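Local coordinates for protein beta-galactosidase (Geobacillus stearothermophilus, PDB 4OIF) that probably hydrolyses terminal non-reducing beta-D-galactose residues from beta-D-galactosides, as a zinc-binding, homotrimeric member of glycoside hydrolase family 42, at residues Val73-Tyr78 with Gly145-Leu150; Glu170-Trp175 with Ser204-Pro209; Leu521-Gly526 with Asn584-Gly589; Glu648-Val653 with Met673-Glu678. All blocks are in the same frame, centred on the assembly; numbering follows the deposited sequence. Where two conformers were deposited one is given.

Contact 1: residues Val73-Tyr78 with Gly145-Leu150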
# COMPACT_ATOMS: atom_id res chain seq x y z
N VAL A 73 -47.66 1.74 -1.80
CA VAL A 73 -46.83 0.55 -1.55
C VAL A 73 -47.38 -0.30 -0.39
O VAL A 73 -47.49 -1.52 -0.53
CB VAL A 73 -45.35 0.95 -1.28
CG1 VAL A 73 -44.58 -0.19 -0.59
CG2 VAL A 73 -44.67 1.37 -2.58
N PHE A 74 -47.74 0.34 0.73
CA PHE A 74 -48.26 -0.38 1.90
C PHE A 74 -49.53 -1.12 1.55
O PHE A 74 -49.69 -2.32 1.87
CB PHE A 74 -48.55 0.56 3.06
CG PHE A 74 -47.43 0.68 4.06
CD1 PHE A 74 -46.37 1.55 3.83
CD2 PHE A 74 -47.44 -0.06 5.23
CE1 PHE A 74 -45.33 1.67 4.74
CE2 PHE A 74 -46.41 0.06 6.14
CZ PHE A 74 -45.35 0.93 5.90
N ASP A 75 -50.42 -0.41 0.87
CA ASP A 75 -51.69 -1.02 0.47
C ASP A 75 -51.46 -2.18 -0.48
O ASP A 75 -52.03 -3.24 -0.29
CB ASP A 75 -52.63 0.02 -0.14
CG ASP A 75 -53.26 0.92 0.91
OD1 ASP A 75 -53.13 0.60 2.12
OD2 ASP A 75 -53.90 1.93 0.54
N ASP A 76 -50.61 -1.99 -1.49
CA ASP A 76 -50.36 -3.00 -2.52
C ASP A 76 -49.72 -4.26 -1.95
O ASP A 76 -50.07 -5.37 -2.34
CB ASP A 76 -49.44 -2.44 -3.61
CG ASP A 76 -50.16 -1.52 -4.55
OD1 ASP A 76 -51.40 -1.48 -4.49
OD2 ASP A 76 -49.50 -0.85 -5.37
N ILE A 77 -48.75 -4.09 -1.07
CA ILE A 77 -48.08 -5.24 -0.51
C ILE A 77 -49.06 -5.97 0.37
O ILE A 77 -49.12 -7.21 0.35
CB ILE A 77 -46.82 -4.83 0.27
CG1 ILE A 77 -45.72 -4.48 -0.73
CG2 ILE A 77 -46.37 -5.92 1.23
CD1 ILE A 77 -44.55 -3.81 -0.09
N TYR A 78 -49.87 -5.21 1.12
CA TYR A 78 -50.90 -5.82 1.95
C TYR A 78 -51.89 -6.64 1.10
O TYR A 78 -52.28 -7.75 1.46
CB TYR A 78 -51.63 -4.74 2.76
CG TYR A 78 -52.61 -5.26 3.79
CD1 TYR A 78 -52.21 -6.19 4.75
CD2 TYR A 78 -53.93 -4.82 3.83
CE1 TYR A 78 -53.10 -6.67 5.70
CE2 TYR A 78 -54.82 -5.29 4.78
CZ TYR A 78 -54.40 -6.22 5.70
OH TYR A 78 -55.26 -6.70 6.65
N GLY A 145 -48.32 3.66 11.40
CA GLY A 145 -48.23 2.90 12.62
C GLY A 145 -49.37 1.92 12.85
O GLY A 145 -49.16 0.86 13.43
N ASP A 146 -50.56 2.27 12.37
CA ASP A 146 -51.72 1.41 12.56
C ASP A 146 -52.06 0.59 11.31
O ASP A 146 -53.08 -0.09 11.26
CB ASP A 146 -52.93 2.23 12.99
CG ASP A 146 -53.42 3.18 11.91
OD1 ASP A 146 -52.66 3.45 10.95
OD2 ASP A 146 -54.56 3.68 12.04
N HIS A 147 -51.20 0.65 10.31
CA HIS A 147 -51.46 -0.09 9.08
C HIS A 147 -51.21 -1.57 9.34
O HIS A 147 -50.19 -1.94 9.92
CB HIS A 147 -50.58 0.41 7.94
CG HIS A 147 -51.03 -0.06 6.59
ND1 HIS A 147 -50.92 -1.37 6.17
CD2 HIS A 147 -51.58 0.62 5.55
CE1 HIS A 147 -51.40 -1.48 4.94
NE2 HIS A 147 -51.80 -0.28 4.54
N PRO A 148 -52.14 -2.44 8.90
CA PRO A 148 -52.05 -3.88 9.14
C PRO A 148 -50.79 -4.55 8.54
O PRO A 148 -50.32 -5.54 9.10
CB PRO A 148 -53.32 -4.43 8.49
CG PRO A 148 -53.75 -3.37 7.52
CD PRO A 148 -53.35 -2.08 8.13
N ALA A 149 -50.25 -4.02 7.45
CA ALA A 149 -49.03 -4.59 6.86
C ALA A 149 -47.77 -4.30 7.68
O ALA A 149 -46.74 -4.95 7.47
CB ALA A 149 -48.84 -4.09 5.45
N LEU A 150 -47.83 -3.35 8.59
CA LEU A 150 -46.64 -2.98 9.35
C LEU A 150 -46.21 -4.09 10.28
O LEU A 150 -47.00 -4.58 11.08
CB LEU A 150 -46.86 -1.69 10.16
CG LEU A 150 -45.59 -1.25 10.91
CD1 LEU A 150 -44.45 -1.10 9.94
CD2 LEU A 150 -45.81 0.04 11.71
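The imidazole of His147 is the hub on which loop 145-150 meets helix 73-78. Its NE2-H donates to OD1 of Asp75 at 2.9 Å, a nearly straight bond (169°) that lies in the imidazole plane and reaches the oxygen almost along its C-O axis. On the other side ND1 of His147 accepts the backbone N-H of Ala149, N to ND1 3.0 Å, again in the plane of the ring. Two in-plane bonds thus fix the ring's rotation and are consistent with a neutral imidazole protonated at NE2. Over one face lies CB of Phe74, 3.9 Å from the imidazole centroid in a CH-pi contact, and the edge of the phenyl ring is turned to the imidazole as well. The imidazole in turn offers its own edge to the face of Tyr78, offset, with planes at 81°. CG of Pro148 covers a face of Tyr78, 3.4 Å from CZ of that ring, while CB of Ala149 meets CB of Tyr78 at 3.9 Å. Behind this cluster, CG of His147 lies anti to its N (chi1 -165°), a type I turn from His147 to Leu150 sets the loop, and Tyr144 stacks on Phe74. The contact belongs to the TIM barrel: helix 68-79 packs through Phe74 on Val84 and Leu86 of strand 83-87, while the loop leads from helix 127-144 into strand 150-154, with Ala149 hydrogen-bonded through its backbone to Val84.

Contact 2: residues Glu170-Trp175 with Ser204-Pro209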
# COMPACT_ATOMS: atom_id res chain seq x y z
N GLU A 170 -16.70 18.02 22.14
CA GLU A 170 -17.32 18.45 23.38
C GLU A 170 -18.12 17.32 24.01
O GLU A 170 -18.03 17.09 25.22
CB GLU A 170 -18.18 19.69 23.17
CG GLU A 170 -17.46 20.99 23.56
CD GLU A 170 -16.86 20.92 24.97
OE1 GLU A 170 -17.51 20.36 25.88
OE2 GLU A 170 -15.72 21.43 25.17
N ALA A 171 -18.87 16.59 23.18
CA ALA A 171 -19.65 15.46 23.68
C ALA A 171 -18.76 14.35 24.29
O ALA A 171 -19.13 13.72 25.29
CB ALA A 171 -20.53 14.89 22.56
N PHE A 172 -17.60 14.12 23.68
CA PHE A 172 -16.61 13.17 24.19
C PHE A 172 -16.06 13.63 25.53
O PHE A 172 -15.91 12.83 26.46
CB PHE A 172 -15.46 13.00 23.18
CG PHE A 172 -14.42 12.00 23.59
CD1 PHE A 172 -14.79 10.72 24.03
CD2 PHE A 172 -13.07 12.31 23.50
CE1 PHE A 172 -13.82 9.79 24.40
CE2 PHE A 172 -12.09 11.40 23.86
CZ PHE A 172 -12.47 10.12 24.32
N ARG A 173 -15.78 14.93 25.65
CA ARG A 173 -15.36 15.49 26.92
C ARG A 173 -16.41 15.31 28.02
O ARG A 173 -16.07 14.92 29.14
CB ARG A 173 -15.01 16.96 26.77
CG ARG A 173 -13.61 17.17 26.28
CD ARG A 173 -13.29 18.64 26.10
NE ARG A 173 -12.29 18.78 25.06
CZ ARG A 173 -12.53 19.32 23.87
NH1 ARG A 173 -13.73 19.83 23.60
NH2 ARG A 173 -11.56 19.38 22.97
N GLU A 174 -17.67 15.58 27.70
CA GLU A 174 -18.73 15.40 28.69
C GLU A 174 -18.89 13.93 29.08
O GLU A 174 -19.10 13.60 30.26
CB GLU A 174 -20.06 15.96 28.17
CG GLU A 174 -20.06 17.49 28.10
CD GLU A 174 -19.73 18.13 29.45
OE1 GLU A 174 -20.35 17.72 30.46
OE2 GLU A 174 -18.84 19.02 29.49
N TRP A 175 -18.73 13.06 28.08
CA TRP A 175 -18.76 11.62 28.29
C TRP A 175 -17.66 11.19 29.26
O TRP A 175 -17.89 10.39 30.17
CB TRP A 175 -18.61 10.90 26.95
CG TRP A 175 -18.76 9.41 26.99
CD1 TRP A 175 -19.91 8.69 26.81
CD2 TRP A 175 -17.70 8.45 27.18
NE1 TRP A 175 -19.63 7.34 26.88
CE2 TRP A 175 -18.29 7.17 27.11
CE3 TRP A 175 -16.33 8.54 27.40
CZ2 TRP A 175 -17.55 6.00 27.26
CZ3 TRP A 175 -15.59 7.37 27.55
CH2 TRP A 175 -16.21 6.12 27.48
N SER A 204 -10.33 20.61 28.63
CA SER A 204 -10.32 21.19 27.29
C SER A 204 -9.16 20.69 26.44
O SER A 204 -9.16 20.86 25.23
CB SER A 204 -10.25 22.72 27.38
OG SER A 204 -9.03 23.13 27.95
N GLN A 205 -8.15 20.08 27.07
CA GLN A 205 -6.99 19.61 26.32
C GLN A 205 -7.27 18.28 25.65
O GLN A 205 -6.69 17.97 24.61
CB GLN A 205 -5.77 19.49 27.22
CG GLN A 205 -5.17 20.81 27.67
CD GLN A 205 -4.40 20.67 28.95
OE1 GLN A 205 -4.23 19.56 29.46
NE2 GLN A 205 -3.92 21.78 29.50
N ILE A 206 -8.15 17.49 26.23
CA ILE A 206 -8.43 16.17 25.69
C ILE A 206 -9.22 16.21 24.38
O ILE A 206 -10.32 16.75 24.34
CB ILE A 206 -9.21 15.32 26.71
CG1 ILE A 206 -8.39 15.20 28.00
CG2 ILE A 206 -9.54 13.96 26.11
CD1 ILE A 206 -9.15 14.65 29.19
N GLU A 207 -8.65 15.68 23.31
CA GLU A 207 -9.38 15.54 22.06
C GLU A 207 -9.33 14.09 21.60
O GLU A 207 -8.53 13.30 22.10
CB GLU A 207 -8.83 16.50 20.98
CG GLU A 207 -7.34 16.84 21.08
CD GLU A 207 -6.97 18.14 20.36
OE1 GLU A 207 -5.78 18.32 19.99
OE2 GLU A 207 -7.85 19.00 20.17
N SER A 208 -10.20 13.74 20.67
CA SER A 208 -10.23 12.39 20.12
C SER A 208 -8.89 12.04 19.48
O SER A 208 -8.16 12.94 19.04
CB SER A 208 -11.35 12.25 19.10
OG SER A 208 -11.09 13.11 18.01
N PRO A 209 -8.55 10.75 19.43
CA PRO A 209 -7.31 10.31 18.80
C PRO A 209 -7.26 10.67 17.32
O PRO A 209 -8.30 10.79 16.68
CB PRO A 209 -7.33 8.79 19.00
CG PRO A 209 -8.76 8.46 19.16
CD PRO A 209 -9.32 9.60 19.94
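With CG anti to the carbonyl carbon (chi1 -84°) and the chain extended from CG to NE, the Arg173 side chain leaves helix 166-179 and carries its guanidinium to loop 204-209. Both segments belong to the excursion of the TIM barrel between strand 150-154 and helix 218-246, which also carries three of the four zinc-binding cysteines. Two donors converge on a single backbone carbonyl: NE of Arg173 stands 2.9 Å and NH2 3.2 Å from O of Ile206. Both bonds are weak, the angles at hydrogen being 128° and 122°. Phe172, with CG anti to its backbone N, extends CE2 to within 4.3 Å of CG2 of Ile206. Its ring also meets Trp224 edge-to-face, joining the contact to helix 218-246. Ser208 OG is hydrogen-bonded to His164 and Gln169; Ser204 OG is hydrogen-bonded to Asp202 and to Gln99 of the second subunit. An alanine in place of Arg173 would take away both donors to the Ile206 carbonyl and would probably loosen the loop against the helix. The remaining guanidinium nitrogen is engaged within the helix, where NH1 of Arg173 forms a salt bridge at 3.0 Å with OE2 of Glu170.

Contact 3: residues Leu521-Gly526 with Asn584-Gly589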
# COMPACT_ATOMS: atom_id res chain seq x y z
N LEU A 521 -7.26 -16.02 39.10
CA LEU A 521 -6.93 -16.86 37.95
C LEU A 521 -5.83 -17.88 38.28
O LEU A 521 -5.92 -19.04 37.88
CB LEU A 521 -6.49 -15.99 36.75
CG LEU A 521 -7.53 -15.00 36.22
CD1 LEU A 521 -6.89 -14.15 35.16
CD2 LEU A 521 -8.78 -15.70 35.66
N ARG A 522 -4.81 -17.44 39.01
CA ARG A 522 -3.73 -18.34 39.43
C ARG A 522 -4.31 -19.52 40.20
O ARG A 522 -4.01 -20.68 39.91
CB ARG A 522 -2.68 -17.62 40.28
CG ARG A 522 -1.55 -18.56 40.73
CD ARG A 522 -0.58 -17.93 41.74
NE ARG A 522 -1.23 -17.59 43.00
CZ ARG A 522 -1.31 -16.36 43.49
NH1 ARG A 522 -0.76 -15.35 42.82
NH2 ARG A 522 -1.93 -16.12 44.64
N GLU A 523 -5.16 -19.20 41.17
CA GLU A 523 -5.82 -20.21 41.98
C GLU A 523 -6.66 -21.14 41.12
O GLU A 523 -6.57 -22.36 41.25
CB GLU A 523 -6.70 -19.55 43.05
CG GLU A 523 -5.97 -19.16 44.32
CD GLU A 523 -6.83 -18.29 45.23
OE1 GLU A 523 -8.04 -18.14 44.95
OE2 GLU A 523 -6.29 -17.75 46.22
N MET A 524 -7.49 -20.55 40.27
CA MET A 524 -8.39 -21.32 39.41
C MET A 524 -7.63 -22.34 38.58
O MET A 524 -7.96 -23.53 38.61
CB MET A 524 -9.17 -20.38 38.48
CG MET A 524 -10.20 -19.53 39.19
SD MET A 524 -10.72 -18.12 38.21
CE MET A 524 -11.41 -19.01 36.81
N PHE A 525 -6.62 -21.88 37.85
CA PHE A 525 -5.92 -22.71 36.88
C PHE A 525 -4.76 -23.49 37.51
O PHE A 525 -4.19 -24.37 36.87
CB PHE A 525 -5.41 -21.84 35.73
CG PHE A 525 -6.50 -21.31 34.84
CD1 PHE A 525 -6.96 -22.05 33.75
CD2 PHE A 525 -7.09 -20.08 35.11
CE1 PHE A 525 -7.98 -21.57 32.94
CE2 PHE A 525 -8.10 -19.58 34.30
CZ PHE A 525 -8.55 -20.34 33.21
N GLY A 526 -4.41 -23.16 38.75
CA GLY A 526 -3.32 -23.84 39.42
C GLY A 526 -1.99 -23.68 38.71
O GLY A 526 -1.12 -24.53 38.79
N ASN A 584 -6.82 -28.24 35.99
CA ASN A 584 -6.83 -28.03 37.42
C ASN A 584 -8.24 -28.04 38.02
O ASN A 584 -9.12 -27.30 37.58
CB ASN A 584 -6.14 -26.72 37.74
CG ASN A 584 -5.91 -26.53 39.20
OD1 ASN A 584 -5.17 -27.30 39.82
ND2 ASN A 584 -6.51 -25.49 39.77
N GLN A 585 -8.45 -28.88 39.03
CA GLN A 585 -9.74 -28.92 39.68
C GLN A 585 -9.80 -27.78 40.66
O GLN A 585 -8.83 -27.50 41.36
CB GLN A 585 -9.97 -30.26 40.37
CG GLN A 585 -9.62 -31.45 39.49
CD GLN A 585 -9.97 -32.77 40.13
OE1 GLN A 585 -10.23 -32.83 41.33
NE2 GLN A 585 -9.97 -33.83 39.33
N TYR A 586 -10.94 -27.10 40.69
CA TYR A 586 -11.08 -25.94 41.54
C TYR A 586 -12.51 -25.90 42.03
O TYR A 586 -13.44 -25.72 41.24
CB TYR A 586 -10.71 -24.67 40.77
CG TYR A 586 -10.87 -23.39 41.57
CD1 TYR A 586 -9.93 -23.02 42.50
CD2 TYR A 586 -11.96 -22.57 41.37
CE1 TYR A 586 -10.07 -21.86 43.24
CE2 TYR A 586 -12.12 -21.40 42.09
CZ TYR A 586 -11.17 -21.05 43.03
OH TYR A 586 -11.33 -19.89 43.75
N GLY A 587 -12.69 -26.07 43.34
CA GLY A 587 -14.03 -26.20 43.88
C GLY A 587 -14.68 -27.38 43.19
O GLY A 587 -14.06 -28.43 43.06
N LYS A 588 -15.91 -27.22 42.71
CA LYS A 588 -16.58 -28.31 42.01
C LYS A 588 -16.17 -28.41 40.54
O LYS A 588 -16.45 -29.40 39.88
CB LYS A 588 -18.09 -28.16 42.10
CG LYS A 588 -18.67 -28.41 43.49
CD LYS A 588 -20.19 -28.22 43.47
CE LYS A 588 -20.78 -28.18 44.88
NZ LYS A 588 -22.24 -27.86 44.84
N GLY A 589 -15.50 -27.39 40.02
CA GLY A 589 -15.22 -27.35 38.59
C GLY A 589 -13.80 -27.62 38.16
O GLY A 589 -12.98 -28.17 38.91
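One hydrogen bond carries the polar part of the contact between helix 521-525 and strand 584-586, whose axes approach to 8.0 Å at 112°. Asn584, its CG anti to the backbone N, directs ND2 to O of Met524, 2.7 Å away and nearly straight at the hydrogen (164°). The acceptor lies in the amide plane, but the donor stands above the carbonyl plane instead of in it. Close packing continues at the helix end, where CB of Asn584 touches O of Phe525 at 3.2 Å. Gly526 then leaves the helix with positive phi; a beta carbon there would fall 2.5 Å from OD1 of Asn584, a clash. The apolar part is CH-pi and van der Waals packing. CA of Met524 sits over one face of Tyr586, 4.0 Å from the ring centroid, and CG of Met524 lies 3.9 Å from CE2 of the same ring. An alanine at Tyr586 would remove the ring and would probably lose the CH-pi contact with CA of Met524 and the packing on its CG. Tyr586 also opens the type II' turn to Gly589 that links strands 579-586 and 589-594 in the trimerisation domain, and Lys488 and Val491 of helix 481-492 touch both Met524 and Tyr586. A neutral amide thus meets a carbonyl at the C-terminal end of the helix, where the helix dipole would probably make it a stronger acceptor.

Contact 4: residues Glu648-Val653 with Met673-Glu678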
# COMPACT_ATOMS: atom_id res chain seq x y z
N GLU A 648 -18.92 -30.44 -2.17
CA GLU A 648 -19.27 -30.50 -3.58
C GLU A 648 -19.40 -31.94 -4.09
O GLU A 648 -19.25 -32.20 -5.29
CB GLU A 648 -18.24 -29.73 -4.42
CG GLU A 648 -18.42 -28.22 -4.40
CD GLU A 648 -17.90 -27.59 -3.11
OE1 GLU A 648 -16.89 -28.09 -2.55
OE2 GLU A 648 -18.52 -26.60 -2.66
N GLU A 649 -19.70 -32.88 -3.20
CA GLU A 649 -19.86 -34.27 -3.61
C GLU A 649 -20.98 -35.01 -2.88
O GLU A 649 -21.55 -34.52 -1.90
CB GLU A 649 -18.54 -35.02 -3.43
CG GLU A 649 -18.03 -34.94 -2.01
CD GLU A 649 -16.60 -35.41 -1.88
OE1 GLU A 649 -16.38 -36.64 -1.98
OE2 GLU A 649 -15.71 -34.55 -1.68
N LYS A 650 -21.31 -36.19 -3.39
CA LYS A 650 -22.31 -37.03 -2.78
C LYS A 650 -21.85 -37.42 -1.38
O LYS A 650 -20.65 -37.50 -1.10
CB LYS A 650 -22.57 -38.27 -3.62
CG LYS A 650 -23.44 -38.00 -4.84
CD LYS A 650 -23.75 -39.29 -5.61
CE LYS A 650 -24.16 -38.99 -7.04
NZ LYS A 650 -25.29 -38.02 -7.06
N GLN A 651 -22.81 -37.65 -0.51
CA GLN A 651 -22.50 -37.74 0.90
C GLN A 651 -23.44 -38.68 1.65
O GLN A 651 -24.64 -38.42 1.77
CB GLN A 651 -22.52 -36.34 1.49
CG GLN A 651 -21.62 -36.19 2.65
CD GLN A 651 -20.16 -36.31 2.31
OE1 GLN A 651 -19.48 -37.19 2.82
NE2 GLN A 651 -19.65 -35.40 1.48
N ALA A 652 -22.90 -39.79 2.15
CA ALA A 652 -23.69 -40.77 2.88
C ALA A 652 -23.84 -40.37 4.34
O ALA A 652 -22.87 -40.06 5.02
CB ALA A 652 -23.08 -42.16 2.78
N VAL A 653 -25.07 -40.41 4.81
CA VAL A 653 -25.41 -39.87 6.10
C VAL A 653 -26.23 -40.97 6.77
O VAL A 653 -26.86 -41.74 6.07
CB VAL A 653 -26.16 -38.51 5.92
CG1 VAL A 653 -27.39 -38.40 6.79
CG2 VAL A 653 -25.20 -37.32 6.07
N MET A 673 -28.54 -40.74 1.13
CA MET A 673 -27.55 -40.07 0.29
C MET A 673 -27.92 -38.60 0.08
O MET A 673 -29.08 -38.27 -0.14
CB MET A 673 -27.41 -40.75 -1.07
CG MET A 673 -26.71 -42.11 -1.04
SD MET A 673 -25.07 -42.13 -0.27
CE MET A 673 -24.23 -40.83 -1.17
N LEU A 674 -26.92 -37.73 0.18
CA LEU A 674 -27.11 -36.31 -0.07
C LEU A 674 -26.34 -35.94 -1.33
O LEU A 674 -25.14 -36.19 -1.42
CB LEU A 674 -26.63 -35.48 1.12
CG LEU A 674 -27.29 -35.76 2.48
CD1 LEU A 674 -26.59 -35.00 3.61
CD2 LEU A 674 -28.74 -35.38 2.45
N ASP A 675 -27.04 -35.36 -2.30
CA ASP A 675 -26.34 -34.78 -3.45
C ASP A 675 -25.60 -33.55 -2.98
O ASP A 675 -25.85 -33.06 -1.86
CB ASP A 675 -27.32 -34.42 -4.57
CG ASP A 675 -28.12 -35.61 -5.06
OD1 ASP A 675 -27.50 -36.65 -5.38
OD2 ASP A 675 -29.36 -35.50 -5.11
N LYS A 676 -24.71 -33.04 -3.82
CA LYS A 676 -24.03 -31.78 -3.55
C LYS A 676 -25.01 -30.71 -3.08
O LYS A 676 -26.08 -30.50 -3.68
CB LYS A 676 -23.29 -31.29 -4.81
CG LYS A 676 -22.52 -29.99 -4.62
CD LYS A 676 -22.48 -29.16 -5.89
CE LYS A 676 -21.81 -29.89 -7.03
NZ LYS A 676 -22.00 -29.20 -8.33
N TYR A 677 -24.66 -30.07 -1.96
CA TYR A 677 -25.38 -28.92 -1.41
C TYR A 677 -26.79 -29.26 -0.93
O TYR A 677 -27.57 -28.36 -0.58
CB TYR A 677 -25.45 -27.78 -2.43
CG TYR A 677 -24.11 -27.18 -2.77
CD1 TYR A 677 -23.01 -27.37 -1.95
CD2 TYR A 677 -23.95 -26.42 -3.92
CE1 TYR A 677 -21.78 -26.82 -2.27
CE2 TYR A 677 -22.74 -25.87 -4.25
CZ TYR A 677 -21.65 -26.06 -3.42
OH TYR A 677 -20.44 -25.50 -3.77
N GLU A 678 -27.13 -30.54 -0.90
CA GLU A 678 -28.46 -30.92 -0.51
C GLU A 678 -28.66 -30.73 0.98
O GLU A 678 -27.77 -31.02 1.77
CB GLU A 678 -28.76 -32.37 -0.88
CG GLU A 678 -30.20 -32.74 -0.58
CD GLU A 678 -30.50 -34.16 -0.93
OE1 GLU A 678 -29.61 -34.82 -1.52
OE2 GLU A 678 -31.62 -34.61 -0.62
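Tyr677 and Glu648 cross obliquely, ring and carboxylate planes 85° apart, and a bend at chi2 brings the Glu648 carboxylate to the phenol. OH of Tyr677 donates to OE2 of Glu648 over a very short 2.5 Å, OE2 accepting with its anti lone pair; Thr296 is a second hydrogen-bond partner of this oxygen. CG of Lys676 lies 3.6 Å above the plane of the Tyr677 ring, over its centre. Lys650 and Asp675 instead run side by side and form a salt bridge, NZ to OD1 3.1 Å, whose hydrogen bond is weak. Next to it, on the side away from Glu648, the antiparallel ladder begins: Gln651 and Leu674 form a hydrogen-bonded pair, and N of Leu674 donates to O of Gln651 at 2.9 Å, the return bond being weak. On the face shared by Ala652 and Met673, the doubly bent methionine brings SD to CB of Ala652 at 3.6 Å. CD1 of Leu674 packs on CG2 of Val653 at 3.7 Å. This three-stranded antiparallel sheet of the C-terminal domain has 651-655 between 622-623 and 671-674. Leu674 rests on Ile643 of strand 638-645, and Tyr677 reaches Met341 and Leu344 of helix 341-351 in the TIM barrel.

Overall arrangement
The four contacts follow one another along the chain without touching. Contacts 1 and 2 both belong to the TIM-barrel domain, yet their centres are about 45 Å apart. Contact 3 lies in the trimerisation domain, about 58 Å from contact 1 between centres and on the opposite side of the chain's centre; contacts 2 and 4 are opposed in the same way, also at about 58 Å. The closest approach is between contacts 2 and 3, about 24 Å between nearest atoms. Contact 2 alone is near an observed site: the Ser208 side chain lies about 9 Å from the zinc ion, and that of Phe172 about 6 Å from the Cys168 side chain. Contacts 1, 3 and 4 lie away from the zinc and the predicted catalytic residues Glu158 and Glu322.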